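Amidohydrolase 3 domain-containing protein (Pyrococcus horikoshii, PDB 3IGH) is uncharacterised but is probably a metal-dependent hydrolase of the amidohydrolase family, acting on carbon-nitrogen bonds other than peptide bonds. Local coordinates at residues A[121-126]-A[140-145]; A[363-368]-A[382-387]. All coordinates share one frame; numbering follows the deposited sequence.

Interaction 1: A[121-126]-A[140-145]; sequences ELNAID and VANDKM
Leu122 and Asn142 meet CB to CB at 3.6 Å, and around this point the type I turn Leu122-Ile125 and the residue after it supply partners for the start of helix 143-149. The apolar share is small: Leu122 CD1 lies 3.8 Å from Val140 CG1, the two side chains crossing at about a right angle. Leu122 also packs on helix 88-96 and strand 129-133.

The hydrogen bonds centre on two asparagines. Asn142, the N-cap, holds CG between its backbone N and carbonyl carbon (chi1 70°). Its OD1 accepts from Met145 N at 3.2 Å, a capping bond. Its ND2 donates to Leu122 O at 3.0 Å with an N-H...O angle of 165°. That donor stands above the carbonyl plane, while Ile125 N, closing the turn, reaches Leu122 O from the opposite face. Outside the contact, ND2 also bonds to Lys127 O and OD1 to Val129 N. Asn123 OD1 receives Asp143 N at 3.0 Å in its carbonyl plane, and the ND2 of the same amide makes a weak bond to Asp143 OD1. Arg119 takes the other oxygen of Asp143 in a salt bridge.

A salt bridge and two waters complete the contact at its exposed side. Lys144, bent at its last torsion, pairs with Asp126, NZ lying 3.3 Å from Asp126 OD1 and above the carboxylate plane. One water joins Asn123 OD1 to Lys144 N; a second joins Ile125 O to Lys144 NZ.

The first three amides of the helix thus each have an acceptor: Asn123 OD1, a water and Asn142 OD1. The carboxylate of Asp143 in the first turn would probably interact favourably with the helix dipole, so this is N-terminal capping shared between the helix and a neighbouring turn.

Interaction 2: A[363-368]-A[382-387]; sequences HFIISD and WVYRFK. With SO4 (sulfate ion), chain E; SO4 (sulfate ion), chain G.
In the connection that runs from barrel strand 357-360 to strand 395-397, a buried seam forms where Tyr384, CG anti to its carbonyl carbon (chi1 -61°), sets its ring off toward the short helix 364-367. The phenol end reaches Phe364, whose CB is 3.6 Å from Tyr384 CZ, the two side chains crossing obliquely. Phe364 CB and the near side of its ring stay beside the hydroxyl, while the ring's far end leads away; the ring meets His339 edge-to-face. The hydroxyl continues to Asp368, with Tyr384 OH 3.0 Å from Asp368 OD2; the carboxylate oxygen sits at the edge of the phenol ring, near its plane.

Ile365 fills the other part of the seam. It and Tyr384 run alongside each other in opposite senses, Ile365 CG1 lying 3.9 Å from Tyr384 CD2. Ile365 then meets Phe386 tip to tip, CD1 being 3.7 Å from Phe386 CE1. Tyr384 O lies over the centre of the Phe386 ring, and Arg418 NH1 bonds to that oxygen. Arg385, between the two aromatics, is the centre of an inverse gamma turn and the N-cap of helix 386-392.

Two sulfates, probably from the crystallisation liquor, bind beyond the seam. His363 NE2 donates to O4 of one at 2.9 Å, and Trp382 NE1 donates to O1 of the other at 2.7 Å. An alanine in place of Trp382 would remove the indole and probably leave this second sulfate without that N-H donor.

Both segments thus lie between two neighbouring parallel strands, as in the strand-to-strand connections of a TIM barrel, consistent with the amidohydrolase family.

In the fold
Packing follows position in these two contacts. Interaction 2 is wholly buried, about 15 Å from the chain centre to the contact centre, and rests mainly on aromatic and aliphatic side chains. Interaction 1, centred about 31 Å out, is only partly buried and depends on amides, charges and waters. The two share no element: interaction 1 joins helix 119-122 to strand 138-141, a member of a six-stranded mixed sheet, and to helix 143-149 that follows it, whereas interaction 2 joins helix 364-367 to the start of helix 386-392 beside the barrel. Both span a 13-residue interval, mostly strand in the first and partly helix in the second. Their nearest atoms stay about 22 Å apart.

Interaction 1: A[121-126]-A[140-145]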
loop_
_atom_site.group_PDB
_atom_site.type_symbol
_atom_site.label_atom_id
_atom_site.label_comp_id
_atom_site.label_asym_id
_atom_site.label_seq_id
_atom_site.Cartn_x
_atom_site.Cartn_y
_atom_site.Cartn_z
ATOM N N GLU A 121 -20.504 -5.453 -43.225
ATOM C CA GLU A 121 -19.264 -6.098 -43.685
ATOM C C GLU A 121 -18.522 -6.768 -42.531
ATOM O O GLU A 121 -17.959 -7.857 -42.678
ATOM C CB GLU A 121 -18.353 -5.081 -44.379
ATOM C CG GLU A 121 -18.866 -4.601 -45.737
ATOM C CD GLU A 121 -18.340 -3.224 -46.136
ATOM O OE1 GLU A 121 -18.755 -2.729 -47.203
ATOM O OE2 GLU A 121 -17.525 -2.628 -45.393
ATOM N N LEU A 122 -18.560 -6.124 -41.369
ATOM C CA LEU A 122 -17.876 -6.634 -40.185
ATOM C C LEU A 122 -18.634 -7.788 -39.518
ATOM O O LEU A 122 -18.075 -8.491 -38.669
ATOM C CB LEU A 122 -17.630 -5.497 -39.192
ATOM C CG LEU A 122 -16.727 -4.355 -39.666
ATOM C CD1 LEU A 122 -16.720 -3.235 -38.634
ATOM C CD2 LEU A 122 -15.319 -4.847 -39.952
ATOM N N ASN A 123 -19.895 -7.984 -39.910
ATOM C CA ASN A 123 -20.680 -9.147 -39.462
ATOM C C ASN A 123 -20.106 -10.485 -39.940
ATOM O O ASN A 123 -20.413 -11.535 -39.372
ATOM C CB ASN A 123 -22.158 -9.004 -39.852
ATOM C CG ASN A 123 -22.916 -8.040 -38.950
ATOM O OD1 ASN A 123 -22.529 -7.799 -37.802
ATOM N ND2 ASN A 123 -24.005 -7.487 -39.466
ATOM N N ALA A 124 -19.243 -10.431 -40.958
ATOM C CA ALA A 124 -18.531 -11.609 -41.475
ATOM C C ALA A 124 -17.543 -12.222 -40.477
ATOM O O ALA A 124 -17.136 -13.373 -40.624
ATOM C CB ALA A 124 -17.820 -11.270 -42.781
ATOM N N ILE A 125 -17.148 -11.446 -39.470
ATOM C CA ILE A 125 -16.318 -11.962 -38.386
ATOM C C ILE A 125 -17.243 -12.390 -37.248
ATOM O O ILE A 125 -18.068 -11.599 -36.783
ATOM C CB ILE A 125 -15.301 -10.907 -37.901
ATOM C CG1 ILE A 125 -14.411 -10.458 -39.065
ATOM C CG2 ILE A 125 -14.433 -11.467 -36.776
ATOM C CD1 ILE A 125 -14.419 -8.969 -39.293
ATOM N N ASP A 126 -17.095 -13.640 -36.802
ATOM C CA ASP A 126 -18.017 -14.255 -35.839
ATOM C C ASP A 126 -17.700 -13.894 -34.374
ATOM O O ASP A 126 -17.883 -14.702 -33.456
ATOM C CB ASP A 126 -18.045 -15.780 -36.050
ATOM C CG ASP A 126 -19.285 -16.443 -35.449
ATOM O OD1 ASP A 126 -20.399 -15.881 -35.566
ATOM O OD2 ASP A 126 -19.134 -17.533 -34.852
ATOM N N VAL A 140 -16.019 1.909 -36.159
ATOM C CA VAL A 140 -17.116 1.109 -36.699
ATOM C C VAL A 140 -17.179 -0.199 -35.918
ATOM O O VAL A 140 -16.143 -0.763 -35.542
ATOM C CB VAL A 140 -16.969 0.821 -38.230
ATOM C CG1 VAL A 140 -18.259 0.224 -38.800
ATOM C CG2 VAL A 140 -16.640 2.087 -39.000
ATOM N N ALA A 141 -18.399 -0.671 -35.674
ATOM C CA ALA A 141 -18.625 -1.907 -34.935
ATOM C C ALA A 141 -19.653 -2.807 -35.631
ATOM O O ALA A 141 -20.579 -2.306 -36.274
ATOM C CB ALA A 141 -19.071 -1.575 -33.507
ATOM N N ASN A 142 -19.475 -4.124 -35.513
ATOM C CA ASN A 142 -20.480 -5.084 -35.976
ATOM C C ASN A 142 -21.638 -5.280 -34.971
ATOM O O ASN A 142 -21.646 -4.654 -33.897
ATOM C CB ASN A 142 -19.840 -6.414 -36.437
ATOM C CG ASN A 142 -19.264 -7.266 -35.299
ATOM O OD1 ASN A 142 -19.404 -6.974 -34.101
ATOM N ND2 ASN A 142 -18.603 -8.351 -35.694
ATOM N N ASP A 143 -22.608 -6.125 -35.336
ATOM C CA ASP A 143 -23.802 -6.400 -34.517
ATOM C C ASP A 143 -23.480 -6.838 -33.091
ATOM O O ASP A 143 -24.022 -6.283 -32.130
ATOM C CB ASP A 143 -24.672 -7.483 -35.177
ATOM C CG ASP A 143 -25.444 -6.973 -36.385
ATOM O OD1 ASP A 143 -25.809 -7.799 -37.248
ATOM O OD2 ASP A 143 -25.697 -5.756 -36.471
ATOM N N LYS A 144 -22.589 -7.821 -32.971
ATOM C CA LYS A 144 -22.222 -8.403 -31.679
ATOM C C LYS A 144 -21.610 -7.383 -30.718
ATOM O O LYS A 144 -21.890 -7.393 -29.514
ATOM C CB LYS A 144 -21.250 -9.561 -31.881
ATOM C CG LYS A 144 -21.889 -10.829 -32.436
ATOM C CD LYS A 144 -20.888 -11.974 -32.451
ATOM C CE LYS A 144 -21.563 -13.308 -32.759
ATOM N NZ LYS A 144 -22.014 -13.401 -34.176
ATOM N N MET A 145 -20.781 -6.498 -31.259
ATOM C CA MET A 145 -20.140 -5.474 -30.456
ATOM C C MET A 145 -21.158 -4.420 -30.059
ATOM O O MET A 145 -21.138 -3.926 -28.928
ATOM C CB MET A 145 -18.985 -4.839 -31.237
ATOM C CG MET A 145 -18.130 -3.886 -30.409
ATOM S SD MET A 145 -17.115 -4.748 -29.196
ATOM C CE MET A 145 -16.829 -3.386 -28.079
HETATM O O HOH W 1 -21.890 -9.372 -35.611
HETATM O O HOH W 2 -20.680 -11.517 -36.100
#

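Interaction 2: A[363-368]-A[382-387]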
loop_
_atom_site.group_PDB
_atom_site.type_symbol
_atom_site.label_atom_id
_atom_site.label_comp_id
_atom_site.label_asym_id
_atom_site.label_seq_id
_atom_site.Cartn_x
_atom_site.Cartn_y
_atom_site.Cartn_z
ATOM N N HIS A 363 8.691 13.127 -28.591
ATOM C CA HIS A 363 8.314 12.491 -29.855
ATOM C C HIS A 363 7.085 13.108 -30.548
ATOM O O HIS A 363 6.871 12.879 -31.742
ATOM C CB HIS A 363 8.206 10.966 -29.729
ATOM C CG HIS A 363 8.376 10.248 -31.032
ATOM N ND1 HIS A 363 7.311 9.904 -31.833
ATOM C CD2 HIS A 363 9.489 9.851 -31.694
ATOM C CE1 HIS A 363 7.756 9.302 -32.922
ATOM N NE2 HIS A 363 9.073 9.261 -32.863
ATOM N N PHE A 364 6.302 13.912 -29.816
ATOM C CA PHE A 364 5.217 14.705 -30.420
ATOM C C PHE A 364 5.717 15.668 -31.511
ATOM O O PHE A 364 4.973 15.978 -32.429
ATOM C CB PHE A 364 4.435 15.506 -29.365
ATOM C CG PHE A 364 3.343 14.720 -28.659
ATOM C CD1 PHE A 364 3.636 13.598 -27.892
ATOM C CD2 PHE A 364 2.013 15.127 -28.750
ATOM C CE1 PHE A 364 2.616 12.889 -27.221
ATOM C CE2 PHE A 364 0.998 14.424 -28.098
ATOM C CZ PHE A 364 1.304 13.305 -27.330
ATOM N N ILE A 365 6.953 16.158 -31.387
ATOM C CA ILE A 365 7.604 16.945 -32.453
ATOM C C ILE A 365 7.539 16.210 -33.802
ATOM O O ILE A 365 7.218 16.807 -34.835
ATOM C CB ILE A 365 9.084 17.256 -32.104
ATOM C CG1 ILE A 365 9.167 18.244 -30.935
ATOM C CG2 ILE A 365 9.861 17.806 -33.320
ATOM C CD1 ILE A 365 10.521 18.281 -30.289
ATOM N N ILE A 366 7.793 14.903 -33.756
ATOM C CA ILE A 366 7.805 14.077 -34.956
ATOM C C ILE A 366 6.408 13.764 -35.478
ATOM O O ILE A 366 6.159 13.881 -36.687
ATOM C CB ILE A 366 8.655 12.799 -34.736
ATOM C CG1 ILE A 366 10.133 13.171 -34.815
ATOM C CG2 ILE A 366 8.328 11.701 -35.759
ATOM C CD1 ILE A 366 11.011 12.278 -34.023
ATOM N N SER A 367 5.497 13.390 -34.575
ATOM C CA SER A 367 4.155 12.960 -34.961
ATOM C C SER A 367 3.251 14.115 -35.378
ATOM O O SER A 367 2.455 13.982 -36.313
ATOM C CB SER A 367 3.496 12.165 -33.828
ATOM O OG SER A 367 4.132 10.913 -33.652
ATOM N N ASP A 368 3.369 15.242 -34.682
ATOM C CA ASP A 368 2.471 16.373 -34.899
ATOM C C ASP A 368 2.982 17.288 -36.016
ATOM O O ASP A 368 3.364 18.436 -35.762
ATOM C CB ASP A 368 2.275 17.186 -33.600
ATOM C CG ASP A 368 1.600 16.385 -32.470
ATOM O OD1 ASP A 368 1.327 15.172 -32.623
ATOM O OD2 ASP A 368 1.325 17.001 -31.420
ATOM N N TRP A 382 6.663 29.260 -28.864
ATOM C CA TRP A 382 6.028 28.699 -27.674
ATOM C C TRP A 382 5.964 27.176 -27.707
ATOM O O TRP A 382 5.650 26.551 -26.692
ATOM C CB TRP A 382 4.594 29.194 -27.530
ATOM C CG TRP A 382 4.370 30.680 -27.465
ATOM C CD1 TRP A 382 5.308 31.668 -27.329
ATOM C CD2 TRP A 382 3.100 31.333 -27.491
ATOM N NE1 TRP A 382 4.694 32.900 -27.299
ATOM C CE2 TRP A 382 3.339 32.723 -27.394
ATOM C CE3 TRP A 382 1.776 30.878 -27.600
ATOM C CZ2 TRP A 382 2.304 33.662 -27.399
ATOM C CZ3 TRP A 382 0.750 31.810 -27.592
ATOM C CH2 TRP A 382 1.022 33.185 -27.503
ATOM N N VAL A 383 6.256 26.588 -28.865
ATOM C CA VAL A 383 5.995 25.166 -29.122
ATOM C C VAL A 383 7.108 24.255 -28.597
ATOM O O VAL A 383 8.269 24.401 -28.995
ATOM C CB VAL A 383 5.772 24.903 -30.645
ATOM C CG1 VAL A 383 5.621 23.422 -30.930
ATOM C CG2 VAL A 383 4.548 25.640 -31.146
ATOM N N TYR A 384 6.739 23.315 -27.717
ATOM C CA TYR A 384 7.650 22.280 -27.190
ATOM C C TYR A 384 9.030 22.836 -26.855
ATOM O O TYR A 384 10.065 22.330 -27.327
ATOM C CB TYR A 384 7.759 21.104 -28.168
ATOM C CG TYR A 384 6.441 20.392 -28.424
ATOM C CD1 TYR A 384 5.634 19.947 -27.366
ATOM C CD2 TYR A 384 6.017 20.136 -29.722
ATOM C CE1 TYR A 384 4.420 19.292 -27.624
ATOM C CE2 TYR A 384 4.826 19.498 -29.976
ATOM C CZ TYR A 384 4.029 19.082 -28.932
ATOM O OH TYR A 384 2.847 18.443 -29.218
ATOM N N ARG A 385 9.039 23.899 -26.061
ATOM C CA ARG A 385 10.263 24.675 -25.835
ATOM C C ARG A 385 11.098 24.101 -24.698
ATOM O O ARG A 385 11.309 24.741 -23.662
ATOM C CB ARG A 385 9.954 26.181 -25.676
ATOM C CG ARG A 385 8.970 26.558 -24.565
ATOM C CD ARG A 385 8.467 27.994 -24.695
ATOM N NE ARG A 385 9.528 28.998 -24.768
ATOM C CZ ARG A 385 9.325 30.318 -24.773
ATOM N NH1 ARG A 385 8.096 30.817 -24.702
ATOM N NH2 ARG A 385 10.357 31.145 -24.850
ATOM N N PHE A 386 11.617 22.895 -24.929
ATOM C CA PHE A 386 12.184 22.072 -23.852
ATOM C C PHE A 386 13.423 22.663 -23.187
ATOM O O PHE A 386 13.596 22.523 -21.979
ATOM C CB PHE A 386 12.490 20.655 -24.340
ATOM C CG PHE A 386 11.309 19.941 -24.939
ATOM C CD1 PHE A 386 11.487 19.108 -26.041
ATOM C CD2 PHE A 386 10.024 20.094 -24.414
ATOM C CE1 PHE A 386 10.413 18.436 -26.604
ATOM C CE2 PHE A 386 8.941 19.431 -24.988
ATOM C CZ PHE A 386 9.139 18.590 -26.075
ATOM N N LYS A 387 14.278 23.309 -23.980
ATOM C CA LYS A 387 15.461 23.968 -23.447
ATOM C C LYS A 387 15.081 25.113 -22.506
ATOM O O LYS A 387 15.611 25.193 -21.401
ATOM C CB LYS A 387 16.400 24.441 -24.566
ATOM C CG LYS A 387 17.773 24.888 -24.041
ATOM C CD LYS A 387 18.741 25.256 -25.159
ATOM C CE LYS A 387 20.173 25.349 -24.634
ATOM N NZ LYS A 387 21.153 25.684 -25.708
HETATM S S SO4 E . 10.894 8.001 -35.744
HETATM O O1 SO4 E . 11.469 6.725 -36.155
HETATM O O2 SO4 E . 11.386 9.066 -36.616
HETATM O O3 SO4 E . 9.438 7.924 -35.805
HETATM O O4 SO4 E . 11.300 8.302 -34.376
HETATM S S SO4 G . 5.187 36.210 -25.394
HETATM O O1 SO4 G . 5.734 34.905 -25.742
HETATM O O2 SO4 G . 3.844 36.341 -25.953
HETATM O O3 SO4 G . 5.089 36.348 -23.939
HETATM O O4 SO4 G . 6.062 37.244 -25.941
#